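Local coordinates for pseudoazurin (Methylobacterium extorquens, PDB 1PMY), which binds one copper ion and probably carries single electrons between redox partners in the periplasm, as a member of the plastocyanin/azurin family, at residues A[66-78]-A[88-102]. Numbering follows the deposited sequence.
Sequences VKFDKEGVYGFKC and ALVVVGDKRDNLEAA. With CU (copper (II) ion), chain B.
F68 takes V90 CG1 over one face of its ring, a CH-pi contact 4.0 Å from the centroid, while CD2 meets V92 CG2 obliquely. E71, just before strand 72-77, extends its side chain to the loop after V92, and its OE1 accepts two backbone N-H groups: D94 N at 2.9 Å, from above the carboxylate plane, and K95 N at 3.0 Å, nearly along the C-O axis. An alanine in place of E71 would probably leave the N-H groups of D94 and K95 without their shared acceptor. G72 pairs with V92, and its backbone angles suit glycine; a side chain would also strike N98 OD1. V73, in a non-hydrogen-bonded pair with V91, has its outward N and O gripped by the side-chain amide of N98: V73 N gives a straight bond (177°) to OD1 on a lone pair, and ND2 returns one of 2.7 Å to V73 O. V73 CG1 packs on L89 CD1 and A102 CB, CG2 on L99 CD1. Y74 and F76 continue the antiparallel ladder with V90 and A88; Y74 CE1 touches V92 CG2 at 3.6 Å, and F76 meets V90 CG2 at its ring edge. C78, just past the strand, binds copper through SG at 2.1 Å, with H40, H81 and M86 completing the site. The hairpin 72-77/87-92 thus lies in the cupredoxin sheet between strands 43-44 and 17-25, its V73 and L89 face against helix 109-120, its aromatic face toward strands 17-25 and 30-34.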
loop_
_atom_site.group_PDB
_atom_site.type_symbol
_atom_site.label_atom_id
_atom_site.label_comp_id
_atom_site.label_asym_id
_atom_site.label_seq_id
_atom_site.Cartn_x
_atom_site.Cartn_y
_atom_site.Cartn_z
ATOM N N VAL A 66 -2.726 10.823 0.735
ATOM C CA VAL A 66 -1.259 10.751 0.709
ATOM C C VAL A 66 -0.797 11.227 -0.672
ATOM O O VAL A 66 -1.192 10.651 -1.701
ATOM C CB VAL A 66 -0.763 9.295 0.990
ATOM C CG1 VAL A 66 0.805 9.228 1.003
ATOM C CG2 VAL A 66 -1.326 8.841 2.340
ATOM N N LYS A 67 0.017 12.280 -0.656
ATOM C CA LYS A 67 0.568 12.798 -1.922
ATOM C C LYS A 67 1.941 12.105 -2.106
ATOM O O LYS A 67 2.664 11.814 -1.067
ATOM C CB LYS A 67 0.598 14.310 -1.968
ATOM C CG LYS A 67 0.862 14.901 -3.358
ATOM C CD LYS A 67 0.783 16.401 -3.274
ATOM C CE LYS A 67 0.865 17.288 -4.468
ATOM N NZ LYS A 67 -0.114 16.840 -5.481
ATOM N N PHE A 68 2.263 11.798 -3.349
ATOM C CA PHE A 68 3.478 11.078 -3.678
ATOM C C PHE A 68 4.382 11.916 -4.573
ATOM O O PHE A 68 3.980 12.244 -5.712
ATOM C CB PHE A 68 3.191 9.753 -4.357
ATOM C CG PHE A 68 2.491 8.764 -3.514
ATOM C CD1 PHE A 68 1.109 8.733 -3.343
ATOM C CD2 PHE A 68 3.266 7.764 -2.895
ATOM C CE1 PHE A 68 0.502 7.766 -2.540
ATOM C CE2 PHE A 68 2.696 6.804 -2.076
ATOM C CZ PHE A 68 1.324 6.786 -1.887
ATOM N N ASP A 69 5.607 12.168 -4.109
ATOM C CA ASP A 69 6.528 12.884 -4.977
ATOM C C ASP A 69 7.729 12.067 -5.395
ATOM O O ASP A 69 8.147 12.212 -6.564
ATOM C CB ASP A 69 6.836 14.283 -4.428
ATOM C CG ASP A 69 7.725 14.010 -3.210
ATOM O OD1 ASP A 69 7.179 13.409 -2.260
ATOM O OD2 ASP A 69 8.964 14.303 -3.315
ATOM N N LYS A 70 8.266 11.235 -4.524
ATOM C CA LYS A 70 9.469 10.456 -4.859
ATOM C C LYS A 70 9.058 9.287 -5.695
ATOM O O LYS A 70 8.078 8.575 -5.277
ATOM C CB LYS A 70 10.165 9.939 -3.606
ATOM C CG LYS A 70 10.436 10.957 -2.497
ATOM C CD LYS A 70 11.723 11.705 -2.770
ATOM C CE LYS A 70 11.778 12.877 -1.716
ATOM N NZ LYS A 70 13.124 13.501 -1.905
ATOM N N GLU A 71 9.691 8.973 -6.763
ATOM C CA GLU A 71 9.344 7.752 -7.559
ATOM C C GLU A 71 9.873 6.480 -6.877
ATOM O O GLU A 71 10.857 6.538 -6.094
ATOM C CB GLU A 71 10.015 7.864 -8.929
ATOM C CG GLU A 71 9.447 9.060 -9.758
ATOM C CD GLU A 71 9.917 8.900 -11.191
ATOM O OE1 GLU A 71 10.395 7.891 -11.668
ATOM O OE2 GLU A 71 9.748 9.887 -11.860
ATOM N N GLY A 72 9.249 5.363 -7.172
ATOM C CA GLY A 72 9.680 4.087 -6.561
ATOM C C GLY A 72 8.469 3.289 -6.076
ATOM O O GLY A 72 7.328 3.577 -6.423
ATOM N N VAL A 73 8.777 2.237 -5.340
ATOM C CA VAL A 73 7.896 1.225 -4.835
ATOM C C VAL A 73 7.629 1.411 -3.330
ATOM O O VAL A 73 8.588 1.643 -2.554
ATOM C CB VAL A 73 8.607 -0.183 -5.031
ATOM C CG1 VAL A 73 7.684 -1.325 -4.651
ATOM C CG2 VAL A 73 8.896 -0.311 -6.568
ATOM N N TYR A 74 6.345 1.459 -2.998
ATOM C CA TYR A 74 5.919 1.711 -1.593
ATOM C C TYR A 74 5.050 0.523 -1.127
ATOM O O TYR A 74 4.173 0.111 -1.934
ATOM C CB TYR A 74 4.995 2.922 -1.623
ATOM C CG TYR A 74 5.670 4.237 -1.917
ATOM C CD1 TYR A 74 6.030 4.569 -3.245
ATOM C CD2 TYR A 74 5.964 5.115 -0.882
ATOM C CE1 TYR A 74 6.613 5.850 -3.453
ATOM C CE2 TYR A 74 6.575 6.353 -1.114
ATOM C CZ TYR A 74 6.896 6.708 -2.438
ATOM O OH TYR A 74 7.423 7.959 -2.672
ATOM N N GLY A 75 5.241 0.057 0.099
ATOM C CA GLY A 75 4.314 -0.993 0.605
ATOM C C GLY A 75 3.618 -0.318 1.843
ATOM O O GLY A 75 4.358 0.438 2.542
ATOM N N PHE A 76 2.323 -0.585 1.863
ATOM C CA PHE A 76 1.558 -0.011 2.998
ATOM C C PHE A 76 0.771 -1.179 3.621
ATOM O O PHE A 76 0.356 -2.053 2.891
ATOM C CB PHE A 76 0.535 1.033 2.499
ATOM C CG PHE A 76 1.139 2.303 1.954
ATOM C CD1 PHE A 76 1.703 3.165 2.871
ATOM C CD2 PHE A 76 1.263 2.514 0.568
ATOM C CE1 PHE A 76 2.333 4.333 2.409
ATOM C CE2 PHE A 76 1.825 3.710 0.095
ATOM C CZ PHE A 76 2.359 4.566 1.040
ATOM N N LYS A 77 0.583 -1.042 4.902
ATOM C CA LYS A 77 -0.235 -1.997 5.671
ATOM C C LYS A 77 -1.375 -1.168 6.314
ATOM O O LYS A 77 -1.382 0.039 6.460
ATOM C CB LYS A 77 0.656 -2.585 6.826
ATOM C CG LYS A 77 1.137 -1.681 7.928
ATOM C CD LYS A 77 1.879 -2.535 9.007
ATOM C CE LYS A 77 2.492 -1.574 10.010
ATOM N NZ LYS A 77 3.133 -2.477 11.067
ATOM N N CYS A 78 -2.359 -1.984 6.734
ATOM C CA CYS A 78 -3.411 -1.540 7.646
ATOM C C CYS A 78 -2.856 -2.005 9.014
ATOM O O CYS A 78 -2.643 -3.245 9.140
ATOM C CB CYS A 78 -4.777 -2.130 7.293
ATOM S SG CYS A 78 -5.851 -1.958 8.719
ATOM N N ALA A 88 -1.081 -3.094 0.596
ATOM C CA ALA A 88 -1.191 -2.546 -0.742
ATOM C C ALA A 88 0.259 -2.160 -1.203
ATOM O O ALA A 88 1.130 -1.814 -0.391
ATOM C CB ALA A 88 -2.013 -1.256 -0.696
ATOM N N LEU A 89 0.310 -2.108 -2.521
ATOM C CA LEU A 89 1.595 -1.719 -3.180
ATOM C C LEU A 89 1.319 -0.543 -4.130
ATOM O O LEU A 89 0.337 -0.639 -4.935
ATOM C CB LEU A 89 2.110 -2.995 -3.822
ATOM C CG LEU A 89 3.459 -2.960 -4.456
ATOM C CD1 LEU A 89 4.505 -2.916 -3.325
ATOM C CD2 LEU A 89 3.637 -4.321 -5.200
ATOM N N VAL A 90 2.125 0.459 -3.989
ATOM C CA VAL A 90 2.078 1.715 -4.754
ATOM C C VAL A 90 3.335 1.870 -5.591
ATOM O O VAL A 90 4.429 1.870 -5.002
ATOM C CB VAL A 90 1.796 2.969 -3.872
ATOM C CG1 VAL A 90 1.729 4.239 -4.675
ATOM C CG2 VAL A 90 0.531 2.687 -3.049
ATOM N N VAL A 91 3.152 2.058 -6.894
ATOM C CA VAL A 91 4.315 2.266 -7.801
ATOM C C VAL A 91 4.143 3.662 -8.374
ATOM O O VAL A 91 3.123 4.059 -8.883
ATOM C CB VAL A 91 4.608 1.182 -8.789
ATOM C CG1 VAL A 91 4.649 -0.207 -7.986
ATOM C CG2 VAL A 91 3.490 0.852 -9.760
ATOM N N VAL A 92 5.213 4.447 -8.167
ATOM C CA VAL A 92 5.218 5.845 -8.565
ATOM C C VAL A 92 6.245 6.036 -9.681
ATOM O O VAL A 92 7.451 5.864 -9.362
ATOM C CB VAL A 92 5.506 6.778 -7.356
ATOM C CG1 VAL A 92 5.499 8.275 -7.759
ATOM C CG2 VAL A 92 4.490 6.561 -6.253
ATOM N N GLY A 93 5.834 6.592 -10.798
ATOM C CA GLY A 93 6.865 6.891 -11.856
ATOM C C GLY A 93 7.521 5.600 -12.315
ATOM O O GLY A 93 6.941 4.543 -12.219
ATOM N N ASP A 94 8.720 5.783 -12.854
ATOM C CA ASP A 94 9.479 4.713 -13.514
ATOM C C ASP A 94 10.703 4.219 -12.729
ATOM O O ASP A 94 11.108 3.068 -13.071
ATOM C CB ASP A 94 9.972 5.190 -14.925
ATOM C CG ASP A 94 8.813 5.524 -15.866
ATOM O OD1 ASP A 94 7.669 5.244 -15.508
ATOM O OD2 ASP A 94 9.163 6.075 -16.928
ATOM N N LYS A 95 11.094 4.926 -11.735
ATOM C CA LYS A 95 12.309 4.513 -10.958
ATOM C C LYS A 95 12.062 3.262 -10.205
ATOM O O LYS A 95 10.996 3.109 -9.570
ATOM C CB LYS A 95 12.812 5.571 -9.978
ATOM C CG LYS A 95 13.724 6.568 -10.693
ATOM C CD LYS A 95 14.946 7.009 -9.909
ATOM C CE LYS A 95 14.578 7.874 -8.682
ATOM N NZ LYS A 95 14.101 7.024 -7.581
ATOM N N ARG A 96 13.031 2.319 -10.238
ATOM C CA ARG A 96 12.835 1.052 -9.540
ATOM C C ARG A 96 14.058 0.723 -8.651
ATOM O O ARG A 96 14.325 -0.452 -8.300
ATOM C CB ARG A 96 12.483 -0.088 -10.431
ATOM C CG ARG A 96 11.260 0.056 -11.357
ATOM C CD ARG A 96 9.975 -0.105 -10.645
ATOM N NE ARG A 96 8.802 0.126 -11.524
ATOM C CZ ARG A 96 8.194 1.324 -11.620
ATOM N NH1 ARG A 96 8.508 2.412 -10.969
ATOM N NH2 ARG A 96 7.182 1.274 -12.476
ATOM N N ASP A 97 14.736 1.759 -8.234
ATOM C CA ASP A 97 15.923 1.684 -7.361
ATOM C C ASP A 97 15.656 0.850 -6.114
ATOM O O ASP A 97 16.548 0.048 -5.766
ATOM C CB ASP A 97 16.462 3.059 -6.959
ATOM C CG ASP A 97 16.945 3.962 -8.033
ATOM O OD1 ASP A 97 16.979 3.627 -9.239
ATOM O OD2 ASP A 97 17.325 5.112 -7.679
ATOM N N ASN A 98 14.513 1.007 -5.441
ATOM C CA ASN A 98 14.184 0.293 -4.242
ATOM C C ASN A 98 13.402 -0.995 -4.396
ATOM O O ASN A 98 12.957 -1.664 -3.410
ATOM C CB ASN A 98 13.612 1.215 -3.157
ATOM C CG ASN A 98 12.107 1.452 -3.506
ATOM O OD1 ASN A 98 11.750 1.821 -4.624
ATOM N ND2 ASN A 98 11.274 1.189 -2.508
ATOM N N LEU A 99 13.132 -1.426 -5.619
ATOM C CA LEU A 99 12.394 -2.713 -5.833
ATOM C C LEU A 99 13.037 -3.940 -5.168
ATOM O O LEU A 99 12.288 -4.661 -4.515
ATOM C CB LEU A 99 12.326 -2.899 -7.374
ATOM C CG LEU A 99 11.456 -4.086 -7.792
ATOM C CD1 LEU A 99 10.085 -4.101 -7.241
ATOM C CD2 LEU A 99 11.387 -3.927 -9.362
ATOM N N GLU A 100 14.285 -4.215 -5.350
ATOM C CA GLU A 100 14.904 -5.458 -4.762
ATOM C C GLU A 100 14.826 -5.339 -3.255
ATOM O O GLU A 100 14.519 -6.356 -2.589
ATOM C CB GLU A 100 16.361 -5.534 -5.260
ATOM C CG GLU A 100 17.200 -6.710 -4.705
ATOM C CD GLU A 100 16.649 -8.079 -4.896
ATOM O OE1 GLU A 100 15.808 -8.359 -5.770
ATOM O OE2 GLU A 100 17.069 -8.907 -4.026
ATOM N N ALA A 101 15.090 -4.156 -2.698
ATOM C CA ALA A 101 14.962 -3.915 -1.275
ATOM C C ALA A 101 13.548 -4.184 -0.738
ATOM O O ALA A 101 13.325 -4.833 0.314
ATOM C CB ALA A 101 15.533 -2.601 -0.788
ATOM N N ALA A 102 12.579 -3.624 -1.465
ATOM C CA ALA A 102 11.151 -3.683 -0.992
ATOM C C ALA A 102 10.646 -5.116 -1.074
ATOM O O ALA A 102 9.933 -5.584 -0.141
ATOM C CB ALA A 102 10.268 -2.723 -1.732
HETATM CU CU CU B . -7.707 -2.905 8.209
HETATM O O HOH W 1 13.317 4.137 -6.445
HETATM O O HOH W 2 13.191 8.429 -5.116
#